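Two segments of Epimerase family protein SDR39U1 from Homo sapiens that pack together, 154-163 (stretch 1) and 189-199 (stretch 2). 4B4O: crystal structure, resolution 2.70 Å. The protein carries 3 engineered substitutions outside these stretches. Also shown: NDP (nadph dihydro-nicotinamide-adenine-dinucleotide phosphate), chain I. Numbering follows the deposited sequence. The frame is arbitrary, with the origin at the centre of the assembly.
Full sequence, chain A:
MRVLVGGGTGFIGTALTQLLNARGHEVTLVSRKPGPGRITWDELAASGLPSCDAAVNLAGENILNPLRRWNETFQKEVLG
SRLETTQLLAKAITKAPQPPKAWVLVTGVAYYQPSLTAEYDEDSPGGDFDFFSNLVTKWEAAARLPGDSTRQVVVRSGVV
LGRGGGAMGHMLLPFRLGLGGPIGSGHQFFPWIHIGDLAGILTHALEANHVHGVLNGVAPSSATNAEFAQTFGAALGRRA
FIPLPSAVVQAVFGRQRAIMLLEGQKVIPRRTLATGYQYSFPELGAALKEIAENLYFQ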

# COMPACT_ATOMS: atom_id res chain seq x y z
N VAL A 154 9.48 -6.32 3.10
CA VAL A 154 8.41 -5.43 3.49
C VAL A 154 8.43 -4.27 2.52
O VAL A 154 9.44 -3.61 2.38
CB VAL A 154 8.57 -4.91 4.93
CG1 VAL A 154 7.57 -3.81 5.19
CG2 VAL A 154 8.40 -6.04 5.93
N VAL A 155 7.31 -4.03 1.86
CA VAL A 155 7.17 -2.89 0.96
C VAL A 155 6.33 -1.82 1.63
O VAL A 155 5.13 -1.99 1.85
CB VAL A 155 6.55 -3.33 -0.40
CG1 VAL A 155 6.51 -2.19 -1.39
CG2 VAL A 155 7.33 -4.51 -0.99
N ARG A 156 6.97 -0.71 1.99
CA ARG A 156 6.26 0.42 2.56
C ARG A 156 5.73 1.25 1.40
O ARG A 156 6.50 1.90 0.68
CB ARG A 156 7.19 1.27 3.42
CG ARG A 156 7.58 0.61 4.74
CD ARG A 156 8.80 1.26 5.36
NE ARG A 156 9.21 0.59 6.60
CZ ARG A 156 10.31 0.85 7.28
NH1 ARG A 156 11.15 1.79 6.87
NH2 ARG A 156 10.55 0.20 8.40
N SER A 157 4.42 1.28 1.23
CA SER A 157 3.81 1.89 0.06
C SER A 157 3.37 3.33 0.29
O SER A 157 2.89 3.71 1.36
CB SER A 157 2.59 1.08 -0.36
OG SER A 157 2.00 1.60 -1.54
N GLY A 158 3.50 4.13 -0.76
CA GLY A 158 2.85 5.44 -0.82
C GLY A 158 1.42 5.27 -1.30
O GLY A 158 0.88 4.18 -1.28
N VAL A 159 0.79 6.38 -1.70
CA VAL A 159 -0.59 6.37 -2.14
C VAL A 159 -0.63 5.67 -3.48
O VAL A 159 0.10 6.05 -4.41
CB VAL A 159 -1.12 7.80 -2.32
CG1 VAL A 159 -2.66 7.80 -2.29
CG2 VAL A 159 -0.55 8.67 -1.20
N VAL A 160 -1.48 4.66 -3.58
CA VAL A 160 -1.52 3.79 -4.74
C VAL A 160 -2.56 4.34 -5.68
O VAL A 160 -3.75 4.33 -5.37
CB VAL A 160 -1.87 2.35 -4.35
CG1 VAL A 160 -1.72 1.48 -5.58
CG2 VAL A 160 -1.06 1.89 -3.13
N LEU A 161 -2.11 4.86 -6.83
CA LEU A 161 -3.01 5.50 -7.77
C LEU A 161 -3.37 4.53 -8.90
O LEU A 161 -2.49 3.96 -9.53
CB LEU A 161 -2.37 6.78 -8.33
CG LEU A 161 -1.77 7.77 -7.31
CD1 LEU A 161 -1.10 8.97 -7.98
CD2 LEU A 161 -2.80 8.23 -6.30
N GLY A 162 -4.66 4.33 -9.14
CA GLY A 162 -5.08 3.43 -10.18
C GLY A 162 -6.57 3.50 -10.48
O GLY A 162 -7.36 4.00 -9.66
N ARG A 163 -6.95 2.98 -11.65
CA ARG A 163 -8.37 2.86 -12.01
C ARG A 163 -8.99 1.82 -11.07
O ARG A 163 -8.32 0.87 -10.61
CB ARG A 163 -8.58 2.46 -13.50
N PHE A 189 4.56 16.98 0.71
CA PHE A 189 5.00 15.94 -0.19
C PHE A 189 3.88 14.92 -0.40
O PHE A 189 3.09 14.61 0.51
CB PHE A 189 6.26 15.26 0.31
CG PHE A 189 7.48 16.14 0.30
CD1 PHE A 189 8.04 16.58 -0.89
CD2 PHE A 189 8.07 16.52 1.50
CE1 PHE A 189 9.15 17.40 -0.90
CE2 PHE A 189 9.18 17.34 1.49
CZ PHE A 189 9.73 17.78 0.29
N PHE A 190 3.81 14.43 -1.63
CA PHE A 190 2.80 13.48 -2.04
C PHE A 190 3.51 12.20 -2.51
O PHE A 190 3.79 12.05 -3.70
CB PHE A 190 1.98 14.11 -3.15
CG PHE A 190 0.75 13.34 -3.51
CD1 PHE A 190 -0.36 13.37 -2.68
CD2 PHE A 190 0.68 12.63 -4.69
CE1 PHE A 190 -1.50 12.65 -3.00
CE2 PHE A 190 -0.46 11.93 -5.04
CZ PHE A 190 -1.56 11.94 -4.19
N PRO A 191 3.85 11.29 -1.56
CA PRO A 191 4.43 10.01 -1.96
C PRO A 191 3.36 9.15 -2.63
O PRO A 191 2.31 8.92 -2.02
CB PRO A 191 4.88 9.37 -0.63
CG PRO A 191 4.01 9.98 0.39
CD PRO A 191 3.64 11.37 -0.11
N TRP A 192 3.62 8.71 -3.85
CA TRP A 192 2.63 8.00 -4.61
C TRP A 192 3.29 6.92 -5.40
O TRP A 192 4.51 6.94 -5.61
CB TRP A 192 1.92 8.97 -5.54
CG TRP A 192 2.85 9.52 -6.58
CD1 TRP A 192 3.65 10.63 -6.50
CD2 TRP A 192 3.13 8.94 -7.90
NE1 TRP A 192 4.37 10.78 -7.63
CE2 TRP A 192 4.11 9.80 -8.51
CE3 TRP A 192 2.67 7.82 -8.60
CZ2 TRP A 192 4.62 9.55 -9.76
CZ3 TRP A 192 3.19 7.57 -9.86
CH2 TRP A 192 4.14 8.43 -10.43
N ILE A 193 2.49 5.97 -5.89
CA ILE A 193 2.95 4.96 -6.83
C ILE A 193 1.77 4.52 -7.69
O ILE A 193 0.63 4.47 -7.23
CB ILE A 193 3.55 3.73 -6.11
CG1 ILE A 193 4.26 2.80 -7.10
CG2 ILE A 193 2.49 2.95 -5.31
CD1 ILE A 193 5.11 1.75 -6.41
N HIS A 194 2.04 4.23 -8.96
CA HIS A 194 1.02 3.68 -9.83
C HIS A 194 0.79 2.25 -9.43
O HIS A 194 1.72 1.52 -9.12
CB HIS A 194 1.44 3.78 -11.28
CG HIS A 194 0.34 3.43 -12.25
ND1 HIS A 194 0.01 2.16 -12.55
CD2 HIS A 194 -0.54 4.24 -12.96
CE1 HIS A 194 -1.00 2.17 -13.44
NE2 HIS A 194 -1.33 3.44 -13.68
N ILE A 195 -0.48 1.85 -9.42
CA ILE A 195 -0.83 0.50 -9.00
C ILE A 195 -0.04 -0.55 -9.76
O ILE A 195 0.31 -1.57 -9.19
CB ILE A 195 -2.34 0.19 -9.13
CG1 ILE A 195 -2.61 -1.21 -8.54
CG2 ILE A 195 -2.78 0.27 -10.61
CD1 ILE A 195 -3.77 -1.33 -7.62
N GLY A 196 0.21 -0.33 -11.04
CA GLY A 196 1.00 -1.27 -11.82
C GLY A 196 2.40 -1.45 -11.29
O GLY A 196 2.96 -2.53 -11.38
N ASP A 197 2.96 -0.38 -10.75
CA ASP A 197 4.33 -0.42 -10.22
C ASP A 197 4.40 -1.01 -8.82
O ASP A 197 5.40 -1.63 -8.47
CB ASP A 197 4.98 0.96 -10.28
CG ASP A 197 5.51 1.30 -11.66
OD1 ASP A 197 6.10 0.41 -12.30
OD2 ASP A 197 5.33 2.47 -12.09
N LEU A 198 3.37 -0.83 -8.00
CA LEU A 198 3.34 -1.54 -6.72
C LEU A 198 3.21 -3.04 -6.98
O LEU A 198 3.92 -3.83 -6.40
CB LEU A 198 2.22 -1.05 -5.79
CG LEU A 198 2.25 -1.73 -4.40
CD1 LEU A 198 3.59 -1.51 -3.74
CD2 LEU A 198 1.15 -1.17 -3.52
N ALA A 199 2.30 -3.39 -7.88
CA ALA A 199 2.11 -4.75 -8.30
C ALA A 199 3.42 -5.35 -8.84
O ALA A 199 3.77 -6.51 -8.55
CB ALA A 199 1.02 -4.79 -9.37
PA NDP I . -8.38 -2.82 0.21
O1A NDP I . -9.27 -2.21 1.33
O2A NDP I . -8.82 -2.73 -1.26
O5B NDP I . -8.17 -4.43 0.40
C5B NDP I . -8.15 -4.91 1.74
C4B NDP I . -8.59 -6.35 1.72
O4B NDP I . -8.36 -6.88 3.03
C3B NDP I . -10.08 -6.49 1.40
O3B NDP I . -10.34 -6.95 0.04
C2B NDP I . -10.58 -7.52 2.40
O2B NDP I . -10.60 -8.83 1.85
C1B NDP I . -9.53 -7.53 3.47
N9A NDP I . -10.10 -6.78 4.60
C8A NDP I . -10.78 -5.59 4.64
N7A NDP I . -11.16 -5.34 5.97
C5A NDP I . -10.71 -6.37 6.72
C6A NDP I . -10.73 -6.77 8.14
N6A NDP I . -11.29 -5.98 9.08
N1A NDP I . -10.15 -7.93 8.49
C2A NDP I . -9.58 -8.73 7.54
N3A NDP I . -9.50 -8.43 6.23
C4A NDP I . -10.02 -7.30 5.81
O3 NDP I . -6.96 -2.11 0.51
PN NDP I . -5.80 -1.92 -0.60
O1N NDP I . -5.87 -3.07 -1.58
O2N NDP I . -5.88 -0.52 -1.15
O5D NDP I . -4.44 -2.01 0.32
C5D NDP I . -4.20 -3.30 0.92
C4D NDP I . -3.23 -3.22 2.08
O4D NDP I . -2.23 -2.30 1.66
C3D NDP I . -3.82 -2.63 3.38
O3D NDP I . -3.28 -3.33 4.54
C2D NDP I . -3.43 -1.15 3.33
O2D NDP I . -3.11 -0.51 4.57
C1D NDP I . -2.12 -1.21 2.58
N1N NDP I . -1.79 0.05 1.89
C2N NDP I . -2.61 0.59 0.98
C3N NDP I . -2.28 1.77 0.35
C7N NDP I . -3.22 2.32 -0.66
O7N NDP I . -4.07 1.56 -1.12
N7N NDP I . -3.13 3.59 -1.06
C4N NDP I . -0.99 2.46 0.61
C5N NDP I . -0.17 1.78 1.60
C6N NDP I . -0.60 0.61 2.20
P2B NDP I . -11.89 -9.82 2.16
O1X NDP I . -11.70 -10.33 3.57
O2X NDP I . -13.18 -8.96 1.99
O3X NDP I . -11.58 -10.87 1.06

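How does stretch 2 first meet its partner? Phe189 stays out of reach, but the ring of Phe190 swings back: Leu161 CD1 lies at its edge, 4.2 Å from Phe190 CE2, and Val159 adds a looser apolar contact. Pro191 then contributes its carbonyl, and Val159 N donates to Pro191 O at 3.0 Å. Gly158 fits closely here, since a CB on it would sit 2.9 Å from Pro191 O, a clash.

What joins the two strands? Residues 192-194 run parallel to 159-161, pairing Trp192 with Val159, Ile193 with Val160 and His194 with Leu161. As is usual in parallel sheets, one residue bonds to both neighbours of its partner: Ile193 N donates to Val159 O (2.8 Å), and Ile193 O accepts from Leu161 N (2.8 Å). Trp192 CA also approaches Val159 O at 3.2 Å, a CA-H...O contact.

Where do the strand side chains go? Trp192 and His194 share a face with Val159 and Leu161, and Leu161 CD1 packs 3.9 Å from Trp192 CB. Ile193 projects from the other face beside Val160, with Ile193 CG2 4.3 Å from Val160 CG2.

How does the strand turn into a helix without losing its partner? His194 caps the helix, His194 ND1 accepting from Gly196 N at 2.9 Å, while the first helical residue still bonds to the strand: Ile195 N donates to Leu161 O (2.9 Å). The side chain of Ile195 also packs on Val160, with Val160 CG1 3.8 Å from Ile195 CB.

What does the helix add further along? Asp197 is out of reach, but Leu198 points toward stretch 1. Leu198 CD2 lies 3.8 Å from Val160 CG2, and Leu198 CD1 lies 3.8 Å from Val155 CG1, extending the apolar packing begun by Ile193.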